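Long-range contacts in N-acetyl-beta-D glucosaminidase (Rhizomucor miehei CAU432, PDB 4ZM6), which joins a family 3 beta-N-acetylglucosaminidase, which hydrolyses beta-linked N-acetylglucosamine, to a GCN5-related glucosamine N-acetyltransferase region that binds acetyl-coenzyme A: residues S651-F656 against E777-L782; G795-V800 against S831-V836; L745-D750 against H773-Y778; L685-I690 against W850-L855. One frame throughout, in Å; residues are numbered along the deposited sequence.

Contact 1 of 4, residues S651-F656 against E777-L782; sequences STYPRF and EYRSDL
Tyr653 OH is held by two partners at once. It donates to Asp781 OD1 at 2.7 Å and accepts the backbone N-H of Ser780, with Tyr653 OH and Ser780 N 2.9 Å apart and the hydrogen bond bent to 152°. Asp781 OD1 lies in the plane of the tyrosine ring, at its edge, and is approached nearly along its own C-O axis; the carboxylate is turned 83° from the ring. Asp781 OD1 takes a second bond from Arg779 NE at 3.1 Å, from above the carboxylate plane. Arg779 NH2 completes the side-on grip on Asp781 OD2 at 2.9 Å, while its NH1 makes salt bridges with Asp747 and Asp750. Ser780 OG lies over one face of the Tyr653 ring, 3.3 Å from Tyr653 CZ, and also rests 3.5 Å from Pro654 CB. The peptide before Pro654 is cis, and Tyr653 chi1 (-156°) sets CG beside the carbonyl carbon, from where the ring runs on to Ser780 and Asp781. The contact joins the loop after strand 646-649, in one N-acetyltransferase region, to the loop after strand 763-771 in the other, beside helix 736-745, whose His741 meets Tyr653 edge-to-face and whose His742 touches Arg779 and Asp781.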
# COMPACT_ATOMS: atom_id res chain seq x y z
N SER A 651 -1.48 23.45 -14.58
CA SER A 651 -2.64 23.44 -13.70
C SER A 651 -3.46 24.72 -13.83
O SER A 651 -3.03 25.69 -14.44
CB SER A 651 -2.20 23.22 -12.24
OG SER A 651 -0.98 23.88 -11.96
N THR A 652 -4.65 24.69 -13.25
CA THR A 652 -5.51 25.86 -13.18
C THR A 652 -5.18 26.66 -11.91
O THR A 652 -4.52 27.70 -12.00
CB THR A 652 -7.00 25.46 -13.21
OG1 THR A 652 -7.22 24.41 -12.27
CG2 THR A 652 -7.39 24.95 -14.58
N TYR A 653 -5.60 26.15 -10.75
CA TYR A 653 -5.35 26.82 -9.47
C TYR A 653 -5.12 25.81 -8.34
O TYR A 653 -5.98 24.95 -8.11
CB TYR A 653 -6.54 27.72 -9.10
CG TYR A 653 -6.18 28.86 -8.16
CD1 TYR A 653 -6.01 28.63 -6.80
CD2 TYR A 653 -6.00 30.15 -8.64
CE1 TYR A 653 -5.67 29.66 -5.94
CE2 TYR A 653 -5.66 31.19 -7.79
CZ TYR A 653 -5.49 30.94 -6.44
OH TYR A 653 -5.16 31.97 -5.60
N PRO A 654 -3.98 25.90 -7.63
CA PRO A 654 -2.81 26.76 -7.83
C PRO A 654 -1.99 26.32 -9.05
O PRO A 654 -2.33 25.32 -9.68
CB PRO A 654 -1.99 26.57 -6.55
CG PRO A 654 -2.42 25.25 -6.01
CD PRO A 654 -3.86 25.09 -6.40
N ARG A 655 -0.92 27.04 -9.35
CA ARG A 655 -0.26 26.90 -10.64
C ARG A 655 1.10 27.55 -10.73
O ARG A 655 1.28 28.68 -10.30
CB ARG A 655 -1.17 27.51 -11.71
CG ARG A 655 -0.50 27.78 -13.05
CD ARG A 655 -1.14 28.94 -13.79
NE ARG A 655 -2.59 28.96 -13.66
CZ ARG A 655 -3.37 29.93 -14.13
NH1 ARG A 655 -2.84 30.95 -14.81
NH2 ARG A 655 -4.68 29.86 -13.95
N PHE A 656 2.05 26.82 -11.33
CA PHE A 656 3.28 27.42 -11.84
C PHE A 656 3.06 27.88 -13.28
O PHE A 656 3.36 29.02 -13.63
CB PHE A 656 4.43 26.42 -11.83
CG PHE A 656 4.76 25.88 -10.47
CD1 PHE A 656 5.46 26.66 -9.56
CD2 PHE A 656 4.41 24.59 -10.11
CE1 PHE A 656 5.79 26.16 -8.31
CE2 PHE A 656 4.73 24.08 -8.87
CZ PHE A 656 5.42 24.87 -7.96
N GLU A 777 -2.41 35.78 1.97
CA GLU A 777 -1.10 35.16 1.72
C GLU A 777 -1.17 33.82 0.97
O GLU A 777 -0.20 33.42 0.35
CB GLU A 777 -0.32 34.99 3.03
CG GLU A 777 -0.90 33.97 4.00
CD GLU A 777 -0.03 33.72 5.22
OE1 GLU A 777 1.08 34.29 5.31
OE2 GLU A 777 -0.47 32.95 6.10
N TYR A 778 -2.32 33.15 1.02
CA TYR A 778 -2.54 31.90 0.30
C TYR A 778 -3.11 32.09 -1.11
O TYR A 778 -3.56 31.13 -1.74
CB TYR A 778 -3.43 30.93 1.10
CG TYR A 778 -2.86 30.49 2.44
CD1 TYR A 778 -1.48 30.41 2.64
CD2 TYR A 778 -3.70 30.15 3.49
CE1 TYR A 778 -0.96 30.02 3.86
CE2 TYR A 778 -3.18 29.75 4.72
CZ TYR A 778 -1.81 29.69 4.89
OH TYR A 778 -1.27 29.29 6.09
N ARG A 779 -3.09 33.32 -1.62
CA ARG A 779 -3.46 33.58 -3.00
C ARG A 779 -2.24 33.38 -3.88
O ARG A 779 -1.20 34.00 -3.66
CB ARG A 779 -4.03 34.99 -3.16
CG ARG A 779 -5.33 35.21 -2.41
CD ARG A 779 -6.53 34.61 -3.15
NE ARG A 779 -6.78 35.28 -4.43
CZ ARG A 779 -7.33 36.49 -4.57
NH1 ARG A 779 -7.69 37.21 -3.51
NH2 ARG A 779 -7.50 37.00 -5.79
N SER A 780 -2.37 32.51 -4.87
CA SER A 780 -1.29 32.20 -5.80
C SER A 780 -1.55 32.79 -7.18
O SER A 780 -0.90 32.40 -8.15
CB SER A 780 -1.10 30.68 -5.89
OG SER A 780 -2.35 30.02 -6.02
N ASP A 781 -2.50 33.73 -7.27
CA ASP A 781 -2.81 34.44 -8.53
C ASP A 781 -1.52 34.95 -9.18
O ASP A 781 -1.25 34.69 -10.36
CB ASP A 781 -3.74 35.64 -8.29
CG ASP A 781 -5.09 35.24 -7.71
OD1 ASP A 781 -5.14 34.35 -6.84
OD2 ASP A 781 -6.12 35.85 -8.10
N LEU A 782 -0.74 35.68 -8.39
CA LEU A 782 0.51 36.23 -8.85
C LEU A 782 1.63 35.74 -7.95
O LEU A 782 1.66 36.07 -6.77
CB LEU A 782 0.45 37.76 -8.87
CG LEU A 782 1.73 38.52 -9.24
CD1 LEU A 782 2.16 38.22 -10.68
CD2 LEU A 782 1.52 40.01 -9.06

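Contact 2 of 4, residues G795-V800 against S831-V836; sequences GGMACV and SYVDWV
Strands 795-800 and 831-834 run parallel, their axes 26° apart and 4.3 Å away at the closest approach, with Gly796 opposite Tyr832. Tyr832 N donates to Gly795 O at 2.7 Å in the carbonyl plane, but the following bond, from Met797 N to Tyr832 O, is weak at 3.4 Å. Beyond it the strands part: the CA-CA separation grows to 7.0 Å between Ala798 and Asp834 and to 10.0 Å between Cys799 and Trp835. On one face Met797 CG touches Val833 CG2 at 4.2 Å, and Ser831 lies on the same side. Helix 811-825 packs on this face, Met797 touching Val816, Ala819 and Asn820, and Ser831 touching Leu823; Ser831 OG is bonded to Tyr847 OH. Tyr832 points to the other face, where its hydroxyl reaches Asp688 and its ring meets Phe790 and Trp784. In the opening wedge, Asp834 OD1 stands 4.0 Å from Ala798 CB. Chi1 of 62° sets Asp834 CG between the backbone N and the carbonyl carbon, nearer to Ala798 than its CB is, and OD2 makes a salt bridge with Arg655. Two parallel strands joined by a helix in a beta-alpha-beta crossover, paired at one end and splayed at the other, are the hallmark of the GNAT fold, in which the fourth and fifth strands open into a V.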
# COMPACT_ATOMS: atom_id res chain seq x y z
N GLY A 795 0.12 43.55 -9.17
CA GLY A 795 -1.20 42.94 -9.01
C GLY A 795 -1.72 42.44 -10.34
O GLY A 795 -0.95 42.27 -11.28
N GLY A 796 -3.02 42.19 -10.43
CA GLY A 796 -3.61 41.72 -11.67
C GLY A 796 -5.08 41.41 -11.53
O GLY A 796 -5.71 41.73 -10.52
N MET A 797 -5.64 40.76 -12.56
CA MET A 797 -7.05 40.40 -12.56
C MET A 797 -7.27 39.06 -13.25
O MET A 797 -6.37 38.53 -13.90
CB MET A 797 -7.87 41.49 -13.27
CG MET A 797 -7.69 41.54 -14.77
SD MET A 797 -8.43 43.00 -15.51
CE MET A 797 -7.22 44.23 -15.03
N ALA A 798 -8.48 38.52 -13.10
CA ALA A 798 -8.82 37.20 -13.65
C ALA A 798 -10.34 36.99 -13.67
O ALA A 798 -11.10 37.81 -13.17
CB ALA A 798 -8.15 36.10 -12.83
N CYS A 799 -10.75 35.88 -14.27
CA CYS A 799 -12.16 35.50 -14.35
C CYS A 799 -13.06 36.70 -14.66
O CYS A 799 -14.07 36.95 -13.99
CB CYS A 799 -12.57 34.78 -13.07
SG CYS A 799 -11.48 33.39 -12.68
N VAL A 800 -12.66 37.43 -15.70
CA VAL A 800 -13.41 38.55 -16.24
C VAL A 800 -14.55 38.00 -17.09
O VAL A 800 -14.33 37.13 -17.94
CB VAL A 800 -12.52 39.42 -17.15
CG1 VAL A 800 -13.34 40.53 -17.81
CG2 VAL A 800 -11.35 40.00 -16.37
N SER A 831 1.10 45.00 -13.90
CA SER A 831 -0.14 44.23 -13.77
C SER A 831 -0.14 42.93 -14.58
O SER A 831 0.27 42.91 -15.74
CB SER A 831 -1.33 45.09 -14.19
OG SER A 831 -2.55 44.40 -14.03
N TYR A 832 -0.63 41.85 -13.96
CA TYR A 832 -0.55 40.50 -14.49
C TYR A 832 -1.92 39.99 -14.92
O TYR A 832 -2.77 39.72 -14.08
CB TYR A 832 0.02 39.59 -13.40
CG TYR A 832 0.30 38.14 -13.77
CD1 TYR A 832 1.02 37.81 -14.92
CD2 TYR A 832 -0.09 37.11 -12.93
CE1 TYR A 832 1.30 36.49 -15.23
CE2 TYR A 832 0.19 35.79 -13.23
CZ TYR A 832 0.89 35.48 -14.38
OH TYR A 832 1.16 34.16 -14.65
N VAL A 833 -2.12 39.86 -16.23
CA VAL A 833 -3.33 39.23 -16.76
C VAL A 833 -2.94 37.86 -17.31
O VAL A 833 -2.29 37.75 -18.34
CB VAL A 833 -3.98 40.08 -17.87
CG1 VAL A 833 -5.19 39.37 -18.45
CG2 VAL A 833 -4.36 41.44 -17.31
N ASP A 834 -3.36 36.81 -16.61
CA ASP A 834 -2.85 35.47 -16.85
C ASP A 834 -3.81 34.66 -17.71
O ASP A 834 -5.03 34.78 -17.57
CB ASP A 834 -2.58 34.74 -15.53
CG ASP A 834 -3.83 34.54 -14.68
OD1 ASP A 834 -4.50 35.54 -14.36
OD2 ASP A 834 -4.13 33.39 -14.31
N TRP A 835 -3.24 33.85 -18.61
CA TRP A 835 -3.97 32.86 -19.39
C TRP A 835 -5.13 33.48 -20.15
O TRP A 835 -6.29 33.29 -19.78
CB TRP A 835 -4.45 31.72 -18.48
CG TRP A 835 -5.03 30.51 -19.19
CD1 TRP A 835 -5.37 30.40 -20.51
CD2 TRP A 835 -5.38 29.26 -18.59
NE1 TRP A 835 -5.89 29.16 -20.77
CE2 TRP A 835 -5.91 28.43 -19.61
CE3 TRP A 835 -5.30 28.75 -17.29
CZ2 TRP A 835 -6.35 27.13 -19.37
CZ3 TRP A 835 -5.74 27.45 -17.05
CH2 TRP A 835 -6.26 26.65 -18.09
N VAL A 836 -4.81 34.23 -21.20
CA VAL A 836 -5.82 34.84 -22.06
C VAL A 836 -5.39 34.79 -23.53
O VAL A 836 -4.21 34.61 -23.84
CB VAL A 836 -6.12 36.30 -21.67
CG1 VAL A 836 -6.76 36.37 -20.29
CG2 VAL A 836 -4.87 37.17 -21.74

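Contact 3 of 4, residues L745-D750 against H773-Y778; sequences LGDYQD and HVSHEY
Asp747 and His776 form the firm part of this contact: His776 N donates to Asp747 OD2 at 2.8 Å, nearly straight at 174°, using the syn lone pair of that oxygen. Beside it Ser775 OG donates to Asp750 OD2 at 2.6 Å, on the syn side and slightly out of the carboxylate plane. The same hydroxyl oxygen accepts the N-H of Thr771, so Ser775 is held from two directions. Both aspartates are buried and share Arg779, and Asp750 OD1 also pairs with Arg826; these cations probably stabilise their negative charges.

The outer flanks are looser and nearer to solvent. On one, Leu745 CD2 sits over a face of the His776 ring, 4.1 Å from its centroid and 29° off the normal, in a CH-pi contact, and Leu745 CD1 reaches CB of the exposed Tyr778 at 4.1 Å. On the other, Gln749 NE2 is 3.4 Å from Val774 O, but at an angle too poor for a hydrogen bond, and it comes within 3.6 Å of Val774 CG1 on an exposed residue. The amide's bond to Asp747 OD1 within its own segment is weak. What presents the carboxylates is a helix ending: helix 736-745 finishes in a Schellman motif at Gly746, which has positive phi, and the chain then turns through an inverse gamma turn centred on Asp747 on its way into strand 751-756.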
# COMPACT_ATOMS: atom_id res chain seq x y z
N LEU A 745 -11.16 32.51 2.01
CA LEU A 745 -10.07 33.30 2.59
C LEU A 745 -10.48 34.72 3.04
O LEU A 745 -9.68 35.42 3.67
CB LEU A 745 -8.92 33.43 1.59
CG LEU A 745 -8.20 32.16 1.14
CD1 LEU A 745 -7.05 32.55 0.22
CD2 LEU A 745 -7.67 31.35 2.31
N GLY A 746 -11.69 35.16 2.69
CA GLY A 746 -12.17 36.50 3.05
C GLY A 746 -11.64 37.63 2.18
O GLY A 746 -11.62 38.78 2.61
N ASP A 747 -11.23 37.32 0.96
CA ASP A 747 -10.73 38.34 0.04
C ASP A 747 -11.87 38.96 -0.75
O ASP A 747 -11.89 38.91 -1.99
CB ASP A 747 -9.65 37.76 -0.89
CG ASP A 747 -8.26 38.03 -0.40
OD1 ASP A 747 -8.10 38.89 0.49
OD2 ASP A 747 -7.31 37.38 -0.91
N TYR A 748 -12.80 39.58 -0.03
CA TYR A 748 -13.94 40.25 -0.63
C TYR A 748 -13.54 41.53 -1.36
O TYR A 748 -14.23 41.94 -2.30
CB TYR A 748 -15.00 40.57 0.42
CG TYR A 748 -15.82 39.38 0.86
CD1 TYR A 748 -16.96 39.02 0.16
CD2 TYR A 748 -15.46 38.63 1.98
CE1 TYR A 748 -17.73 37.94 0.56
CE2 TYR A 748 -16.23 37.55 2.38
CZ TYR A 748 -17.36 37.21 1.67
OH TYR A 748 -18.13 36.14 2.06
N GLN A 749 -12.44 42.15 -0.94
CA GLN A 749 -12.01 43.40 -1.57
C GLN A 749 -11.48 43.19 -2.98
O GLN A 749 -11.34 44.15 -3.73
CB GLN A 749 -10.98 44.15 -0.69
CG GLN A 749 -9.51 43.78 -0.87
CD GLN A 749 -9.18 42.41 -0.33
OE1 GLN A 749 -10.07 41.60 -0.08
NE2 GLN A 749 -7.89 42.13 -0.16
N ASP A 750 -11.20 41.94 -3.34
CA ASP A 750 -10.74 41.60 -4.68
C ASP A 750 -11.89 41.19 -5.62
O ASP A 750 -11.69 41.10 -6.83
CB ASP A 750 -9.70 40.47 -4.60
CG ASP A 750 -8.35 40.95 -4.06
OD1 ASP A 750 -8.09 42.17 -4.09
OD2 ASP A 750 -7.55 40.10 -3.61
N HIS A 773 0.75 41.83 -1.33
CA HIS A 773 0.64 42.36 0.04
C HIS A 773 -0.74 42.87 0.46
O HIS A 773 -0.89 43.41 1.56
CB HIS A 773 1.70 43.42 0.32
CG HIS A 773 3.10 42.94 0.09
ND1 HIS A 773 3.54 41.70 0.51
CD2 HIS A 773 4.15 43.54 -0.52
CE1 HIS A 773 4.81 41.55 0.16
NE2 HIS A 773 5.20 42.65 -0.46
N VAL A 774 -1.75 42.70 -0.39
CA VAL A 774 -3.11 43.12 -0.05
C VAL A 774 -4.01 41.89 0.01
O VAL A 774 -4.71 41.67 0.99
CB VAL A 774 -3.64 44.13 -1.08
CG1 VAL A 774 -5.13 44.41 -0.87
CG2 VAL A 774 -2.83 45.42 -1.00
N SER A 775 -3.98 41.09 -1.06
CA SER A 775 -4.68 39.81 -1.09
C SER A 775 -4.09 38.83 -0.07
O SER A 775 -2.95 38.96 0.35
CB SER A 775 -4.59 39.22 -2.50
OG SER A 775 -5.00 40.18 -3.47
N HIS A 776 -4.88 37.83 0.31
CA HIS A 776 -4.50 36.87 1.35
C HIS A 776 -3.20 36.18 0.97
O HIS A 776 -2.91 36.00 -0.21
CB HIS A 776 -5.61 35.83 1.55
CG HIS A 776 -5.53 35.08 2.84
ND1 HIS A 776 -4.96 33.83 2.95
CD2 HIS A 776 -5.97 35.40 4.08
CE1 HIS A 776 -5.04 33.42 4.20
NE2 HIS A 776 -5.65 34.35 4.91
N GLU A 777 -2.41 35.78 1.97
CA GLU A 777 -1.10 35.16 1.72
C GLU A 777 -1.17 33.82 0.97
O GLU A 777 -0.20 33.42 0.35
CB GLU A 777 -0.32 34.99 3.03
CG GLU A 777 -0.90 33.97 4.00
CD GLU A 777 -0.03 33.72 5.22
OE1 GLU A 777 1.08 34.29 5.31
OE2 GLU A 777 -0.47 32.95 6.10
N TYR A 778 -2.32 33.15 1.02
CA TYR A 778 -2.54 31.90 0.30
C TYR A 778 -3.11 32.09 -1.11
O TYR A 778 -3.56 31.13 -1.74
CB TYR A 778 -3.43 30.93 1.10
CG TYR A 778 -2.86 30.49 2.44
CD1 TYR A 778 -1.48 30.41 2.64
CD2 TYR A 778 -3.70 30.15 3.49
CE1 TYR A 778 -0.96 30.02 3.86
CE2 TYR A 778 -3.18 29.75 4.72
CZ TYR A 778 -1.81 29.69 4.89
OH TYR A 778 -1.27 29.29 6.09

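Contact 4 of 4, residues L685-I690 against W850-L855; sequences LVHDLI and WRSYRL
Leu685 lays CD2 over one face of the Arg854 guanidinium, toward its rim and 3.8 Å from Arg854 NH2; the NH1 of that arginine binds Asp682 O. Val686 follows with a two-way backbone pair, Val686 N to Tyr853 O at 2.7 Å and Tyr853 N to Val686 O at 2.6 Å, which sets an antiparallel register. At His687, ND1 and Ser852 OG are hydrogen-bonded at 2.9 Å, the hydroxyl lying at the ring edge. Strand 686-692 here sits between strands 830-836 and 847-857, and its partners thus belong to the other N-acetyltransferase region, an arrangement consistent with strand exchange between two GNAT units. Asp688 N continues the ladder to Arg851 O, while Asp688 O accepts both Trp850 N at 2.7 Å and Arg851 N at 3.3 Å, a classic beta bulge. Asp688 OD2 receives Tyr853 OH at 2.6 Å from 58° above the carboxylate plane, so that two tyrosine hydroxyls, this one and that of Tyr832, share the oxygen. The CB of Asp688 lies at the edge of the Trp850 ring. Leu689 turns away, onto Val833 and helix 839-843. Ile690 then brings CG2 to 3.7 Å from Trp850 CB, beside the indole that Phe790 meets edge-to-face.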
# COMPACT_ATOMS: atom_id res chain seq x y z
N LEU A 685 -1.24 29.07 -29.34
CA LEU A 685 -0.64 29.39 -28.04
C LEU A 685 -1.65 30.06 -27.12
O LEU A 685 -2.78 30.38 -27.52
CB LEU A 685 0.58 30.30 -28.22
CG LEU A 685 1.82 29.67 -28.88
CD1 LEU A 685 2.95 30.69 -28.91
CD2 LEU A 685 2.27 28.41 -28.17
N VAL A 686 -1.23 30.25 -25.87
CA VAL A 686 -2.01 30.90 -24.83
C VAL A 686 -1.03 31.82 -24.10
O VAL A 686 0.14 31.47 -23.97
CB VAL A 686 -2.66 29.85 -23.91
CG1 VAL A 686 -2.64 30.27 -22.44
CG2 VAL A 686 -4.08 29.55 -24.36
N HIS A 687 -1.51 32.97 -23.64
CA HIS A 687 -0.62 34.05 -23.19
C HIS A 687 -0.89 34.58 -21.78
O HIS A 687 -2.04 34.62 -21.32
CB HIS A 687 -0.71 35.22 -24.16
CG HIS A 687 -0.64 34.82 -25.60
ND1 HIS A 687 0.55 34.63 -26.26
CD2 HIS A 687 -1.62 34.56 -26.50
CE1 HIS A 687 0.30 34.28 -27.51
NE2 HIS A 687 -1.01 34.22 -27.68
N ASP A 688 0.19 34.98 -21.11
CA ASP A 688 0.14 35.86 -19.95
C ASP A 688 0.49 37.27 -20.43
O ASP A 688 1.43 37.44 -21.20
CB ASP A 688 1.15 35.43 -18.88
CG ASP A 688 0.69 34.23 -18.06
OD1 ASP A 688 -0.43 33.74 -18.27
OD2 ASP A 688 1.48 33.76 -17.22
N LEU A 689 -0.26 38.27 -19.96
CA LEU A 689 -0.03 39.67 -20.33
C LEU A 689 0.59 40.46 -19.20
O LEU A 689 0.41 40.13 -18.03
CB LEU A 689 -1.34 40.32 -20.74
CG LEU A 689 -2.24 39.55 -21.70
CD1 LEU A 689 -3.47 40.37 -22.06
CD2 LEU A 689 -1.50 39.15 -22.97
N ILE A 690 1.33 41.51 -19.55
CA ILE A 690 1.87 42.47 -18.58
C ILE A 690 1.48 43.89 -18.99
O ILE A 690 1.52 44.24 -20.17
CB ILE A 690 3.40 42.37 -18.41
CG1 ILE A 690 3.89 43.39 -17.37
CG2 ILE A 690 4.13 42.58 -19.73
CD1 ILE A 690 5.35 43.24 -16.99
N TRP A 850 3.44 38.93 -22.27
CA TRP A 850 4.60 38.80 -21.39
C TRP A 850 5.30 37.47 -21.61
O TRP A 850 6.52 37.42 -21.77
CB TRP A 850 4.14 38.93 -19.93
CG TRP A 850 5.24 38.74 -18.96
CD1 TRP A 850 6.39 39.46 -18.89
CD2 TRP A 850 5.30 37.76 -17.91
NE1 TRP A 850 7.18 38.99 -17.86
CE2 TRP A 850 6.53 37.95 -17.25
CE3 TRP A 850 4.44 36.75 -17.48
CZ2 TRP A 850 6.92 37.16 -16.16
CZ3 TRP A 850 4.83 35.97 -16.40
CH2 TRP A 850 6.06 36.18 -15.75
N ARG A 851 4.53 36.39 -21.57
CA ARG A 851 5.03 35.05 -21.83
C ARG A 851 3.93 34.23 -22.50
O ARG A 851 2.74 34.50 -22.29
CB ARG A 851 5.45 34.37 -20.52
CG ARG A 851 6.58 35.05 -19.76
CD ARG A 851 7.93 34.84 -20.43
NE ARG A 851 8.99 35.62 -19.80
CZ ARG A 851 9.56 35.34 -18.62
NH1 ARG A 851 9.17 34.29 -17.92
NH2 ARG A 851 10.52 36.11 -18.14
N SER A 852 4.32 33.23 -23.29
CA SER A 852 3.35 32.37 -23.99
C SER A 852 3.51 30.90 -23.60
O SER A 852 4.60 30.45 -23.26
CB SER A 852 3.49 32.54 -25.50
OG SER A 852 3.38 33.90 -25.88
N TYR A 853 2.40 30.17 -23.65
CA TYR A 853 2.39 28.74 -23.33
C TYR A 853 1.58 27.96 -24.35
O TYR A 853 0.65 28.49 -24.95
CB TYR A 853 1.78 28.49 -21.94
CG TYR A 853 2.23 29.46 -20.87
CD1 TYR A 853 1.56 30.65 -20.67
CD2 TYR A 853 3.33 29.18 -20.06
CE1 TYR A 853 1.96 31.54 -19.70
CE2 TYR A 853 3.74 30.07 -19.08
CZ TYR A 853 3.05 31.26 -18.91
OH TYR A 853 3.43 32.16 -17.94
N ARG A 854 1.92 26.69 -24.54
CA ARG A 854 1.11 25.79 -25.35
C ARG A 854 0.46 24.77 -24.43
O ARG A 854 1.15 24.01 -23.75
CB ARG A 854 1.96 25.07 -26.39
CG ARG A 854 1.18 24.11 -27.28
CD ARG A 854 2.11 23.36 -28.22
NE ARG A 854 2.96 24.28 -28.98
CZ ARG A 854 2.56 24.99 -30.03
NH1 ARG A 854 1.31 24.92 -30.47
NH2 ARG A 854 3.43 25.80 -30.63
N LEU A 855 -0.87 24.74 -24.43
CA LEU A 855 -1.60 23.81 -23.58
C LEU A 855 -1.43 22.39 -24.10
O LEU A 855 -1.11 22.17 -25.27
CB LEU A 855 -3.08 24.16 -23.53
CG LEU A 855 -3.45 25.57 -23.06
CD1 LEU A 855 -4.94 25.65 -22.77
CD2 LEU A 855 -2.64 25.97 -21.83

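Overall arrangement
Contacts 2 and 4 are parts of one sheet: strands 830-836 and 686-692 are neighbours, with Leu689 N 2.6 Å from Val833 O, and the two contact centres lie 11 Å apart. Contact 1 reaches contact 2 through Arg655 NH1 and Asp834 OD2, 2.8 Å apart, and reaches contact 3 through Arg779, whose NH1 is 2.6 Å from Asp747 OD2; contacts 1 and 3 also share Glu777 and Tyr778. Contact 3 is remote from contact 4, with centres 25 Å apart. Contacts 1 and 4 both join the two N-acetyltransferase regions, whereas 2 and 3 lie within the second. Bound acetyl-coenzyme A is about 8 Å from the side chain of Tyr853 in contact 4, and about 13 Å from those of Pro654 and Tyr832.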